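Serine racemase (Enterococcus faecalis, PDB 4ECL) belongs to the alanine racemase family and is the cytoplasmic part of VanTG, with an N-terminal TIM-barrel domain and a C-terminal domain rich in beta strands. Local coordinates at residues Glu32-Val37 against Tyr217-Val222; Phe288-Ser293 against Val309-Met314; Val299-Arg304 against Val319-Ile324; Lys121-Ile126 against Lys153-Phe158. All coordinates share one frame; numbering follows the deposited sequence.

Contact 1: residues Glu32-Val37 against Tyr217-Val222; sequences ELMAVV and YIRVGV. With SO4 (sulfate ion), chain G.
Met34, modelled as selenomethionine, meets Tyr217 through two torsions. Its CG is anti to the backbone N (chi1 -175°), and the chain bends at its last torsion (chi3 -82°). This lays the methyl over the centre of the Tyr217 ring, with Met34 CE 3.8 Å from the ring centroid and only 7° off the normal. It is a CH-pi contact of the Met-aromatic kind. Met34 SE also runs beside Arg219 CG, 3.9 Å away. Glu32 lies alongside Tyr217 with its extended chain, OE1 3.6 Å from Tyr217 CE1. All three polar ends have partners outside the two segments: Glu32 OE2 bonds to Ser59, Tyr217 OH to Glu80 and Arg219 NH1 to His200.

Leu33 and Val220 meet on the other sheet face. Leu33 CD2 crosses to Val220 CG2 at 3.5 Å, a tight fit. The backbones are joined as parallel strands by four hydrogen bonds, including Met34 N to Ile218 O at 2.8 Å. This pairing joins the first and last strands of the TIM barrel, and so closes it.

Beyond the last strand the chain turns, and a sulfate sits there, probably from the crystallisation liquor. Gly221 N reaches its O2 at 2.9 Å and Val222 N its O3 at 3.0 Å. Ser204 and Tyr42 also bind it. In related alanine racemases this place probably corresponds to the phosphate site of pyridoxal phosphate. The chemistry thus divides: polar ends tied to neighbouring residues, and a methyl on a ring, on the face of Tyr217 and Met34; apolar packing on the face of Leu33 and Val220; and backbone N-H groups offered to an anion at the strand end.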
loop_
_atom_site.group_PDB
_atom_site.type_symbol
_atom_site.label_atom_id
_atom_site.label_comp_id
_atom_site.label_asym_id
_atom_site.label_seq_id
_atom_site.Cartn_x
_atom_site.Cartn_y
_atom_site.Cartn_z
ATOM N N GLU A 32 -20.231 20.626 -14.082
ATOM C CA GLU A 32 -20.144 19.183 -14.257
ATOM C C GLU A 32 -19.310 18.501 -13.167
ATOM O O GLU A 32 -18.290 19.026 -12.708
ATOM C CB GLU A 32 -19.584 18.864 -15.643
ATOM C CG GLU A 32 -19.916 17.479 -16.134
ATOM C CD GLU A 32 -19.257 17.159 -17.459
ATOM O OE1 GLU A 32 -18.952 18.109 -18.219
ATOM O OE2 GLU A 32 -19.034 15.957 -17.734
ATOM N N LEU A 33 -19.762 17.329 -12.744
ATOM C CA LEU A 33 -19.026 16.543 -11.771
ATOM C C LEU A 33 -17.810 15.903 -12.444
ATOM O O LEU A 33 -17.950 15.158 -13.417
ATOM C CB LEU A 33 -19.955 15.483 -11.145
ATOM C CG LEU A 33 -19.437 14.744 -9.914
ATOM C CD1 LEU A 33 -20.600 14.220 -9.057
ATOM C CD2 LEU A 33 -18.506 13.592 -10.315
HETATM N N MSE A 34 -16.613 16.219 -11.945
HETATM C CA MSE A 34 -15.407 15.530 -12.419
HETATM C C MSE A 34 -14.952 14.532 -11.363
HETATM O O MSE A 34 -14.414 14.908 -10.312
HETATM C CB MSE A 34 -14.269 16.504 -12.752
HETATM C CG MSE A 34 -13.063 15.796 -13.356
HETATM SE SE MSE A 34 -11.585 16.969 -13.832
HETATM C CE MSE A 34 -12.224 17.610 -15.566
ATOM N N ALA A 35 -15.184 13.255 -11.640
ATOM C CA ALA A 35 -14.939 12.239 -10.647
ATOM C C ALA A 35 -13.442 11.950 -10.613
ATOM O O ALA A 35 -12.843 11.576 -11.623
ATOM C CB ALA A 35 -15.733 10.988 -10.976
ATOM N N VAL A 36 -12.840 12.148 -9.449
ATOM C CA VAL A 36 -11.420 11.905 -9.287
ATOM C C VAL A 36 -11.205 10.424 -8.960
ATOM O O VAL A 36 -11.551 9.970 -7.859
ATOM C CB VAL A 36 -10.871 12.771 -8.154
ATOM C CG1 VAL A 36 -9.379 12.501 -7.953
ATOM C CG2 VAL A 36 -11.124 14.248 -8.463
ATOM N N VAL A 37 -10.661 9.664 -9.912
ATOM C CA VAL A 37 -10.564 8.209 -9.741
ATOM C C VAL A 37 -9.117 7.694 -9.690
ATOM O O VAL A 37 -8.857 6.516 -9.923
ATOM C CB VAL A 37 -11.370 7.456 -10.832
ATOM C CG1 VAL A 37 -12.872 7.695 -10.638
ATOM C CG2 VAL A 37 -10.947 7.884 -12.236
ATOM N N TYR A 217 -16.427 22.746 -13.724
ATOM C CA TYR A 217 -16.260 21.444 -13.100
ATOM C C TYR A 217 -16.021 21.590 -11.614
ATOM O O TYR A 217 -15.450 22.587 -11.148
ATOM C CB TYR A 217 -15.036 20.700 -13.635
ATOM C CG TYR A 217 -15.018 20.378 -15.102
ATOM C CD1 TYR A 217 -15.703 19.283 -15.608
ATOM C CD2 TYR A 217 -14.260 21.137 -15.975
ATOM C CE1 TYR A 217 -15.654 18.977 -16.955
ATOM C CE2 TYR A 217 -14.198 20.835 -17.310
ATOM C CZ TYR A 217 -14.897 19.763 -17.801
ATOM O OH TYR A 217 -14.816 19.484 -19.144
ATOM N N ILE A 218 -16.422 20.555 -10.885
ATOM C CA ILE A 218 -15.923 20.334 -9.546
ATOM C C ILE A 218 -15.303 18.939 -9.517
ATOM O O ILE A 218 -15.945 17.955 -9.910
ATOM C CB ILE A 218 -17.039 20.480 -8.497
ATOM C CG1 ILE A 218 -17.568 21.921 -8.535
ATOM C CG2 ILE A 218 -16.521 20.133 -7.115
ATOM C CD1 ILE A 218 -18.684 22.206 -7.566
ATOM N N ARG A 219 -14.048 18.879 -9.086
ATOM C CA ARG A 219 -13.277 17.636 -9.009
ATOM C C ARG A 219 -13.563 16.977 -7.670
ATOM O O ARG A 219 -12.998 17.358 -6.647
ATOM C CB ARG A 219 -11.767 17.926 -9.094
ATOM C CG ARG A 219 -11.304 18.673 -10.345
ATOM C CD ARG A 219 -9.819 19.048 -10.287
ATOM N NE ARG A 219 -9.483 19.822 -9.086
ATOM C CZ ARG A 219 -9.419 21.155 -9.029
ATOM N NH1 ARG A 219 -9.671 21.885 -10.104
ATOM N NH2 ARG A 219 -9.103 21.766 -7.891
ATOM N N VAL A 220 -14.428 15.977 -7.659
ATOM C CA VAL A 220 -14.795 15.381 -6.381
ATOM C C VAL A 220 -14.032 14.091 -6.083
ATOM O O VAL A 220 -14.024 13.145 -6.876
ATOM C CB VAL A 220 -16.332 15.208 -6.248
ATOM C CG1 VAL A 220 -17.008 16.568 -6.306
ATOM C CG2 VAL A 220 -16.860 14.347 -7.363
ATOM N N GLY A 221 -13.365 14.082 -4.935
ATOM C CA GLY A 221 -12.618 12.921 -4.485
ATOM C C GLY A 221 -13.312 12.271 -3.304
ATOM O O GLY A 221 -14.259 11.508 -3.487
ATOM N N VAL A 222 -12.858 12.579 -2.092
ATOM C CA VAL A 222 -13.378 11.912 -0.898
ATOM C C VAL A 222 -14.900 11.987 -0.753
ATOM O O VAL A 222 -15.519 11.015 -0.325
ATOM C CB VAL A 222 -12.714 12.418 0.409
ATOM C CG1 VAL A 222 -11.253 12.028 0.448
ATOM C CG2 VAL A 222 -12.889 13.947 0.562
HETATM S S SO4 G . -10.542 15.602 -2.684
HETATM O O1 SO4 G . -9.531 15.887 -3.708
HETATM O O2 SO4 G . -11.873 15.839 -3.243
HETATM O O3 SO4 G . -10.402 14.202 -2.290
HETATM O O4 SO4 G . -10.311 16.450 -1.519
#

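Contact 2: residues Phe288-Ser293 against Val309-Met314; sequences FPRNLS and VGKICM
Ile312 and Ser293 carry this contact between two loops. Ile312 has CG1 anti to its carbonyl carbon (chi1 -62°) and is extended beyond it (chi2 -179°). This brings CD1 against segment 288-293. There Ile312 CD1 meets Leu292 CB at 3.7 Å, Phe288 CD2 at 3.9 Å and Pro289 O at 3.4 Å. The Phe288 and Ile312 side chains cross at about a right angle, and Leu292 CD1 sits over one face of the Phe288 ring, toward its rim.

Ser293 OG works in both directions. It accepts from Ile312 N at 2.6 Å and donates to Arg290 O at 2.7 Å, in the plane of that carbonyl. Arg290 O also takes Ser293 N, so the 3-10 turn is pinned twice at one oxygen.

Arg290 is extended from CG to NE, while Lys311 is folded at chi2 and chi3. Their chains cross, with Arg290 NH2 3.4 Å from Lys311 CE. Glu359 of the second subunit bonds to Arg290 N, and Arg132 of the second subunit to Lys311 O.

One hydroxyl thus couples the two loops with its proton direction fixed. The two cationic ends, Arg290 NH2 and Lys311 NZ, are 4.3 Å apart and probably repel each other mildly.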
loop_
_atom_site.group_PDB
_atom_site.type_symbol
_atom_site.label_atom_id
_atom_site.label_comp_id
_atom_site.label_asym_id
_atom_site.label_seq_id
_atom_site.Cartn_x
_atom_site.Cartn_y
_atom_site.Cartn_z
ATOM N N PHE A 288 -3.896 -2.726 5.795
ATOM C CA PHE A 288 -4.459 -2.440 7.104
ATOM C C PHE A 288 -3.287 -2.056 8.010
ATOM O O PHE A 288 -2.496 -2.906 8.404
ATOM C CB PHE A 288 -5.240 -3.652 7.625
ATOM C CG PHE A 288 -6.152 -3.343 8.782
ATOM C CD1 PHE A 288 -7.280 -2.556 8.604
ATOM C CD2 PHE A 288 -5.886 -3.852 10.049
ATOM C CE1 PHE A 288 -8.118 -2.270 9.664
ATOM C CE2 PHE A 288 -6.715 -3.579 11.116
ATOM C CZ PHE A 288 -7.837 -2.780 10.924
ATOM N N PRO A 289 -3.157 -0.760 8.319
ATOM C CA PRO A 289 -1.955 -0.173 8.936
ATOM C C PRO A 289 -1.485 -0.865 10.219
ATOM O O PRO A 289 -2.264 -1.067 11.142
ATOM C CB PRO A 289 -2.394 1.254 9.267
ATOM C CG PRO A 289 -3.536 1.532 8.343
ATOM C CD PRO A 289 -4.236 0.232 8.148
ATOM N N ARG A 290 -0.202 -1.201 10.272
ATOM C CA ARG A 290 0.369 -1.859 11.438
ATOM C C ARG A 290 0.219 -1.050 12.733
ATOM O O ARG A 290 0.159 -1.622 13.815
ATOM C CB ARG A 290 1.835 -2.184 11.184
ATOM C CG ARG A 290 2.456 -3.071 12.234
ATOM C CD ARG A 290 3.888 -3.450 11.883
ATOM N NE ARG A 290 4.458 -4.298 12.922
ATOM C CZ ARG A 290 5.123 -3.841 13.980
ATOM N NH1 ARG A 290 5.319 -2.534 14.132
ATOM N NH2 ARG A 290 5.599 -4.694 14.882
ATOM N N ASN A 291 0.131 0.275 12.637
ATOM C CA ASN A 291 -0.006 1.089 13.848
ATOM C C ASN A 291 -1.395 0.986 14.499
ATOM O O ASN A 291 -1.648 1.559 15.558
ATOM C CB ASN A 291 0.402 2.548 13.601
ATOM C CG ASN A 291 -0.541 3.271 12.654
ATOM O OD1 ASN A 291 -1.609 2.764 12.314
ATOM N ND2 ASN A 291 -0.151 4.473 12.230
ATOM N N LEU A 292 -2.291 0.238 13.871
ATOM C CA LEU A 292 -3.551 -0.130 14.522
ATOM C C LEU A 292 -3.374 -1.273 15.548
ATOM O O LEU A 292 -4.341 -1.694 16.195
ATOM C CB LEU A 292 -4.595 -0.513 13.471
ATOM C CG LEU A 292 -4.986 0.630 12.537
ATOM C CD1 LEU A 292 -5.968 0.177 11.458
ATOM C CD2 LEU A 292 -5.563 1.777 13.363
ATOM N N SER A 293 -2.140 -1.762 15.686
ATOM C CA SER A 293 -1.813 -2.865 16.589
ATOM C C SER A 293 -2.235 -2.616 18.038
ATOM O O SER A 293 -2.413 -1.472 18.454
ATOM C CB SER A 293 -0.303 -3.156 16.556
ATOM O OG SER A 293 0.094 -3.858 15.385
ATOM N N VAL A 309 -5.728 -7.852 19.089
ATOM C CA VAL A 309 -4.793 -8.252 20.134
ATOM C C VAL A 309 -3.405 -8.529 19.548
ATOM O O VAL A 309 -3.274 -9.175 18.503
ATOM C CB VAL A 309 -5.320 -9.463 20.936
ATOM C CG1 VAL A 309 -6.651 -9.119 21.581
ATOM C CG2 VAL A 309 -5.489 -10.666 20.039
ATOM N N GLY A 310 -2.379 -7.997 20.207
ATOM C CA GLY A 310 -1.007 -8.164 19.763
ATOM C C GLY A 310 -0.694 -7.310 18.548
ATOM O O GLY A 310 -1.509 -6.484 18.127
ATOM N N LYS A 311 0.486 -7.517 17.974
ATOM C CA LYS A 311 0.906 -6.756 16.802
ATOM C C LYS A 311 0.212 -7.279 15.550
ATOM O O LYS A 311 -0.137 -8.468 15.467
ATOM C CB LYS A 311 2.420 -6.841 16.624
ATOM C CG LYS A 311 3.208 -6.609 17.903
ATOM C CD LYS A 311 2.970 -5.202 18.448
ATOM C CE LYS A 311 3.613 -4.130 17.566
ATOM N NZ LYS A 311 3.488 -2.751 18.140
ATOM N N ILE A 312 -0.003 -6.384 14.592
ATOM C CA ILE A 312 -0.542 -6.758 13.294
ATOM C C ILE A 312 0.587 -7.281 12.421
ATOM O O ILE A 312 1.632 -6.660 12.323
ATOM C CB ILE A 312 -1.221 -5.564 12.608
ATOM C CG1 ILE A 312 -2.406 -5.084 13.452
ATOM C CG2 ILE A 312 -1.672 -5.948 11.204
ATOM C CD1 ILE A 312 -3.166 -3.910 12.860
ATOM N N CYS A 313 0.393 -8.437 11.804
ATOM C CA CYS A 313 1.453 -9.003 10.985
ATOM C C CYS A 313 1.273 -8.624 9.533
ATOM O O CYS A 313 0.369 -7.879 9.179
ATOM C CB CYS A 313 1.518 -10.529 11.139
ATOM S SG CYS A 313 1.816 -11.021 12.840
HETATM N N MSE A 314 2.159 -9.133 8.693
HETATM C CA MSE A 314 2.156 -8.783 7.286
HETATM C C MSE A 314 0.923 -9.321 6.578
HETATM O O MSE A 314 0.361 -8.646 5.712
HETATM C CB MSE A 314 3.438 -9.285 6.626
HETATM C CG MSE A 314 3.483 -9.121 5.132
HETATM SE SE MSE A 314 5.324 -9.233 4.568
HETATM C CE MSE A 314 5.085 -9.867 2.837
#

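Contact 3: residues Val299-Arg304 against Val319-Ile324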
loop_
_atom_site.group_PDB
_atom_site.type_symbol
_atom_site.label_atom_id
_atom_site.label_comp_id
_atom_site.label_asym_id
_atom_site.label_seq_id
_atom_site.Cartn_x
_atom_site.Cartn_y
_atom_site.Cartn_z
ATOM N N VAL A 299 -12.527 -4.871 15.512
ATOM C CA VAL A 299 -13.307 -5.194 14.333
ATOM C C VAL A 299 -14.723 -5.538 14.761
ATOM O O VAL A 299 -14.998 -5.686 15.953
ATOM C CB VAL A 299 -12.684 -6.346 13.544
ATOM C CG1 VAL A 299 -11.257 -5.985 13.117
ATOM C CG2 VAL A 299 -12.679 -7.622 14.376
ATOM N N LEU A 300 -15.629 -5.649 13.798
ATOM C CA LEU A 300 -16.989 -6.057 14.116
ATOM C C LEU A 300 -17.213 -7.510 13.705
ATOM O O LEU A 300 -17.001 -7.893 12.549
ATOM C CB LEU A 300 -18.022 -5.135 13.463
ATOM C CG LEU A 300 -17.944 -3.647 13.839
ATOM C CD1 LEU A 300 -19.027 -2.832 13.121
ATOM C CD2 LEU A 300 -18.024 -3.433 15.347
ATOM N N ILE A 301 -17.616 -8.316 14.674
ATOM C CA ILE A 301 -17.982 -9.701 14.415
ATOM C C ILE A 301 -19.304 -9.976 15.118
ATOM O O ILE A 301 -19.449 -9.692 16.310
ATOM C CB ILE A 301 -16.916 -10.699 14.897
ATOM C CG1 ILE A 301 -15.619 -10.524 14.102
ATOM C CG2 ILE A 301 -17.432 -12.122 14.734
ATOM C CD1 ILE A 301 -14.442 -11.340 14.630
ATOM N N GLY A 302 -20.264 -10.513 14.369
ATOM C CA GLY A 302 -21.598 -10.757 14.893
ATOM C C GLY A 302 -22.195 -9.512 15.524
ATOM O O GLY A 302 -22.897 -9.587 16.537
ATOM N N GLY A 303 -21.890 -8.359 14.938
ATOM C CA GLY A 303 -22.397 -7.096 15.431
ATOM C C GLY A 303 -21.736 -6.593 16.701
ATOM O O GLY A 303 -22.205 -5.640 17.312
ATOM N N ARG A 304 -20.643 -7.221 17.106
ATOM C CA ARG A 304 -19.984 -6.839 18.350
ATOM C C ARG A 304 -18.529 -6.432 18.115
ATOM O O ARG A 304 -17.912 -6.812 17.111
ATOM C CB ARG A 304 -20.054 -7.993 19.353
ATOM C CG ARG A 304 -21.413 -8.685 19.417
ATOM C CD ARG A 304 -22.459 -7.801 20.070
ATOM N NE ARG A 304 -22.119 -7.478 21.455
ATOM C CZ ARG A 304 -22.889 -6.751 22.262
ATOM N NH1 ARG A 304 -24.049 -6.270 21.826
ATOM N NH2 ARG A 304 -22.505 -6.505 23.510
ATOM N N VAL A 319 -7.933 -11.065 16.879
ATOM C CA VAL A 319 -8.899 -10.277 17.640
ATOM C C VAL A 319 -9.507 -11.070 18.780
ATOM O O VAL A 319 -9.516 -12.307 18.774
ATOM C CB VAL A 319 -10.016 -9.702 16.761
ATOM C CG1 VAL A 319 -9.442 -8.698 15.748
ATOM C CG2 VAL A 319 -10.757 -10.812 16.064
ATOM N N ASP A 320 -10.019 -10.343 19.765
ATOM C CA ASP A 320 -10.536 -10.941 20.989
ATOM C C ASP A 320 -12.028 -11.203 20.844
ATOM O O ASP A 320 -12.811 -10.270 20.723
ATOM C CB ASP A 320 -10.296 -9.959 22.129
ATOM C CG ASP A 320 -10.448 -10.588 23.487
ATOM O OD1 ASP A 320 -11.058 -11.675 23.588
ATOM O OD2 ASP A 320 -9.955 -9.980 24.458
ATOM N N VAL A 321 -12.431 -12.468 20.850
ATOM C CA VAL A 321 -13.855 -12.799 20.732
ATOM C C VAL A 321 -14.397 -13.486 21.981
ATOM O O VAL A 321 -15.418 -14.176 21.927
ATOM C CB VAL A 321 -14.156 -13.635 19.464
ATOM C CG1 VAL A 321 -13.906 -12.793 18.212
ATOM C CG2 VAL A 321 -13.315 -14.897 19.435
ATOM N N THR A 322 -13.714 -13.267 23.103
ATOM C CA THR A 322 -14.096 -13.854 24.384
ATOM C C THR A 322 -15.574 -13.618 24.724
ATOM O O THR A 322 -16.231 -14.484 25.304
ATOM C CB THR A 322 -13.204 -13.326 25.534
ATOM O OG1 THR A 322 -11.823 -13.472 25.182
ATOM C CG2 THR A 322 -13.472 -14.098 26.829
ATOM N N ASP A 323 -16.100 -12.459 24.342
ATOM C CA ASP A 323 -17.483 -12.118 24.663
ATOM C C ASP A 323 -18.411 -12.155 23.446
ATOM O O ASP A 323 -19.438 -11.477 23.425
ATOM C CB ASP A 323 -17.559 -10.733 25.316
ATOM C CG ASP A 323 -16.618 -10.587 26.497
ATOM O OD1 ASP A 323 -16.238 -11.612 27.092
ATOM O OD2 ASP A 323 -16.252 -9.440 26.831
ATOM N N ILE A 324 -18.049 -12.936 22.431
ATOM C CA ILE A 324 -18.893 -13.066 21.243
ATOM C C ILE A 324 -19.065 -14.538 20.886
ATOM O O ILE A 324 -18.234 -15.111 20.186
ATOM C CB ILE A 324 -18.295 -12.335 20.012
ATOM C CG1 ILE A 324 -17.748 -10.952 20.392
ATOM C CG2 ILE A 324 -19.339 -12.233 18.901
ATOM C CD1 ILE A 324 -17.007 -10.244 19.262
#
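Val299 and Val319 face each other with CA atoms 7.5 Å apart, and at the far end Arg304 CA is 7.0 Å from Ile324 CA. The two segments are not bonded to each other. Strand 304-309 pairs with both of their strands and lies between them. Segment 299-304 ends in a tight hairpin: a type I' turn from Ile301 to Arg304, with Gly302 and Gly303 at positive phi. Segment 319-324 leaves its strand through an Asx turn, in which Asp320 OD1 accepts from Thr322 N at 3.1 Å. The same oxygen takes Thr322 OG1 on its syn lone pair. A type I turn from Val321 to Ile324 follows.

The side chains that meet are all aliphatic, or the aliphatic part of an arginine. Val299 CG2 touches Val319 CG1 at 3.7 Å, the two side chains crossing at about a right angle. Ile301 reaches out with CD1, which lies 4.0 Å from Val319 CG2 and 3.9 Å from Val321 CG1. Ile324 rests on the hairpin end. Its CG2 is 3.6 Å from Ile301 O, and its CD1 is 3.8 Å from Arg304 CB.

Val327 adds to this apolar cluster, touching Ile301 and Val321, while Asp323 makes a salt bridge to Arg273. The side chains meet past the intervening strand, on one side of the mixed sheet of the C-terminal domain. The type I' turn is the usual one of a two-residue beta hairpin.

Contact 4: residues Lys121-Ile126 against Lys153-Phe158; sequences KAHIKI and KVAGIF
Two neighbouring parallel strands of the TIM barrel meet here, the pair of a beta-alpha-beta crossover that runs through helix 140-146. His123 and Gly156 lie at the middle of the paired strands. The pairing contains a beta bulge: Ala122 stands opposite Val154 and Ile124 opposite Ile157, so segment 153-158 has one residue more. Ala155 N bonds to Ala122 O at 2.7 Å, and beyond the bulge the ladder resumes and ends with Ile126 N to Phe158 O at 2.7 Å.

Gly156 has no side chain, and the His123 ring lies flat over it. Gly156 CA is 3.7 Å from the ring centroid, 10° off the normal, in a CH-pi contact. Phe158 has CG between its backbone N and carbonyl carbon (chi1 75°), which tips its ring over the other strand. Lys125 CB stands above that ring, 4.2 Å from the centroid and toward the rim. The extended lysine chain runs on along the ring, with Lys125 CD 3.6 Å from Phe158 CE2.

The opposite face, with Ala122, Ile124, Val154 and Ile157, is aliphatic. Ile124 CG2 packs on Ile157 CB at 3.6 Å, the two side chains lying alongside. The end of Ile126 also packs on Ile157, Ile126 CG1 to Ile157 CD1 at 3.7 Å.

His123, Lys125 and Phe158 point into the barrel, where His200 bonds to His123 ND1 and stacks on Phe158. Ile124 and Ile157 point outward. Ile124 touches helix 140-146, Ile157 touches helix 169-191, and the end of Ile126 touches both. Strand 101-104 continues the sheet beside segment 121-126.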
loop_
_atom_site.group_PDB
_atom_site.type_symbol
_atom_site.label_atom_id
_atom_site.label_comp_id
_atom_site.label_asym_id
_atom_site.label_seq_id
_atom_site.Cartn_x
_atom_site.Cartn_y
_atom_site.Cartn_z
ATOM N N LYS A 121 -5.313 17.562 -26.357
ATOM C CA LYS A 121 -6.187 18.430 -25.574
ATOM C C LYS A 121 -5.569 18.693 -24.201
ATOM O O LYS A 121 -4.947 17.810 -23.620
ATOM C CB LYS A 121 -7.571 17.806 -25.407
ATOM C CG LYS A 121 -8.555 18.110 -26.518
ATOM C CD LYS A 121 -9.989 18.017 -25.989
ATOM C CE LYS A 121 -11.015 18.277 -27.084
ATOM N NZ LYS A 121 -10.987 17.215 -28.132
ATOM N N ALA A 122 -5.755 19.892 -23.660
ATOM C CA ALA A 122 -5.091 20.214 -22.405
ATOM C C ALA A 122 -5.887 21.123 -21.496
ATOM O O ALA A 122 -6.786 21.830 -21.942
ATOM C CB ALA A 122 -3.727 20.853 -22.698
ATOM N N HIS A 123 -5.548 21.100 -20.213
ATOM C CA HIS A 123 -6.014 22.123 -19.282
ATOM C C HIS A 123 -4.771 22.745 -18.687
ATOM O O HIS A 123 -3.867 22.025 -18.241
ATOM C CB HIS A 123 -6.853 21.544 -18.142
ATOM C CG HIS A 123 -8.223 21.113 -18.548
ATOM N ND1 HIS A 123 -9.263 21.011 -17.648
ATOM C CD2 HIS A 123 -8.729 20.747 -19.750
ATOM C CE1 HIS A 123 -10.350 20.604 -18.278
ATOM N NE2 HIS A 123 -10.052 20.435 -19.555
ATOM N N ILE A 124 -4.706 24.076 -18.681
ATOM C CA ILE A 124 -3.548 24.729 -18.082
ATOM C C ILE A 124 -3.773 24.880 -16.583
ATOM O O ILE A 124 -4.864 25.230 -16.140
ATOM C CB ILE A 124 -3.215 26.090 -18.753
ATOM C CG1 ILE A 124 -2.045 26.764 -18.038
ATOM C CG2 ILE A 124 -4.433 26.999 -18.756
ATOM C CD1 ILE A 124 -1.420 27.946 -18.847
ATOM N N LYS A 125 -2.742 24.583 -15.802
ATOM C CA LYS A 125 -2.849 24.700 -14.363
ATOM C C LYS A 125 -2.221 25.996 -13.908
ATOM O O LYS A 125 -1.152 26.383 -14.384
ATOM C CB LYS A 125 -2.182 23.502 -13.654
ATOM C CG LYS A 125 -2.364 23.538 -12.136
ATOM C CD LYS A 125 -2.180 22.186 -11.467
ATOM C CE LYS A 125 -2.638 22.254 -10.003
ATOM N NZ LYS A 125 -2.648 20.925 -9.320
ATOM N N ILE A 126 -2.874 26.678 -12.985
ATOM C CA ILE A 126 -2.308 27.916 -12.469
ATOM C C ILE A 126 -1.944 27.714 -11.014
ATOM O O ILE A 126 -2.770 27.279 -10.225
ATOM C CB ILE A 126 -3.318 29.083 -12.541
ATOM C CG1 ILE A 126 -3.950 29.188 -13.933
ATOM C CG2 ILE A 126 -2.637 30.396 -12.168
ATOM C CD1 ILE A 126 -2.987 29.691 -15.002
ATOM N N LYS A 153 -4.488 22.162 -27.670
ATOM C CA LYS A 153 -5.770 22.852 -27.577
ATOM C C LYS A 153 -6.178 23.022 -26.117
ATOM O O LYS A 153 -6.559 22.057 -25.453
ATOM C CB LYS A 153 -6.854 22.096 -28.342
ATOM C CG LYS A 153 -8.182 22.846 -28.406
ATOM C CD LYS A 153 -8.065 24.088 -29.291
ATOM C CE LYS A 153 -9.040 25.181 -28.871
ATOM N NZ LYS A 153 -8.716 25.737 -27.523
ATOM N N VAL A 154 -6.107 24.246 -25.607
ATOM C CA VAL A 154 -6.399 24.455 -24.194
ATOM C C VAL A 154 -7.913 24.504 -23.981
ATOM O O VAL A 154 -8.595 25.420 -24.446
ATOM C CB VAL A 154 -5.698 25.708 -23.652
ATOM C CG1 VAL A 154 -5.908 25.841 -22.165
ATOM C CG2 VAL A 154 -4.224 25.625 -23.950
ATOM N N ALA A 155 -8.431 23.489 -23.295
ATOM C CA ALA A 155 -9.872 23.312 -23.127
ATOM C C ALA A 155 -10.314 23.673 -21.710
ATOM O O ALA A 155 -11.503 23.686 -21.395
ATOM C CB ALA A 155 -10.272 21.868 -23.468
ATOM N N GLY A 156 -9.344 23.966 -20.854
ATOM C CA GLY A 156 -9.649 24.388 -19.507
ATOM C C GLY A 156 -8.488 25.033 -18.796
ATOM O O GLY A 156 -7.343 25.003 -19.256
ATOM N N ILE A 157 -8.786 25.633 -17.657
ATOM C CA ILE A 157 -7.774 26.283 -16.850
ATOM C C ILE A 157 -8.200 26.086 -15.404
ATOM O O ILE A 157 -9.378 26.207 -15.083
ATOM C CB ILE A 157 -7.633 27.783 -17.218
ATOM C CG1 ILE A 157 -6.807 28.526 -16.177
ATOM C CG2 ILE A 157 -8.979 28.434 -17.371
ATOM C CD1 ILE A 157 -6.304 29.858 -16.682
ATOM N N PHE A 158 -7.259 25.746 -14.535
ATOM C CA PHE A 158 -7.639 25.378 -13.185
ATOM C C PHE A 158 -6.575 25.643 -12.146
ATOM O O PHE A 158 -5.423 25.911 -12.488
ATOM C CB PHE A 158 -8.106 23.913 -13.137
ATOM C CG PHE A 158 -6.999 22.875 -13.227
ATOM C CD1 PHE A 158 -6.448 22.517 -14.452
ATOM C CD2 PHE A 158 -6.575 22.202 -12.091
ATOM C CE1 PHE A 158 -5.466 21.545 -14.534
ATOM C CE2 PHE A 158 -5.593 21.220 -12.160
ATOM C CZ PHE A 158 -5.039 20.886 -13.377
#

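Overall arrangement
Contacts 1 and 4 belong to one barrel and touch, with Arg219 NH1 3.7 Å from Phe158 CD2; contact 4 is nested in the chain loop that contact 1 closes. Both combine parallel backbone ladders with a polar, aromatic interior and an aliphatic exterior. Contacts 2 and 3 lie in the C-terminal domain, their segments alternating along the chain, and meet where Val309 packs on Asp320. Contact 2 combines one serine hydroxyl with the packing of Ile312 and reaches the second subunit, whereas contact 3 is almost wholly aliphatic, between strands that do not pair. All four are mostly buried; contact 3 includes one exposed residue, contact 4 two. Contacts 3 and 4 are about 52 Å apart between centres.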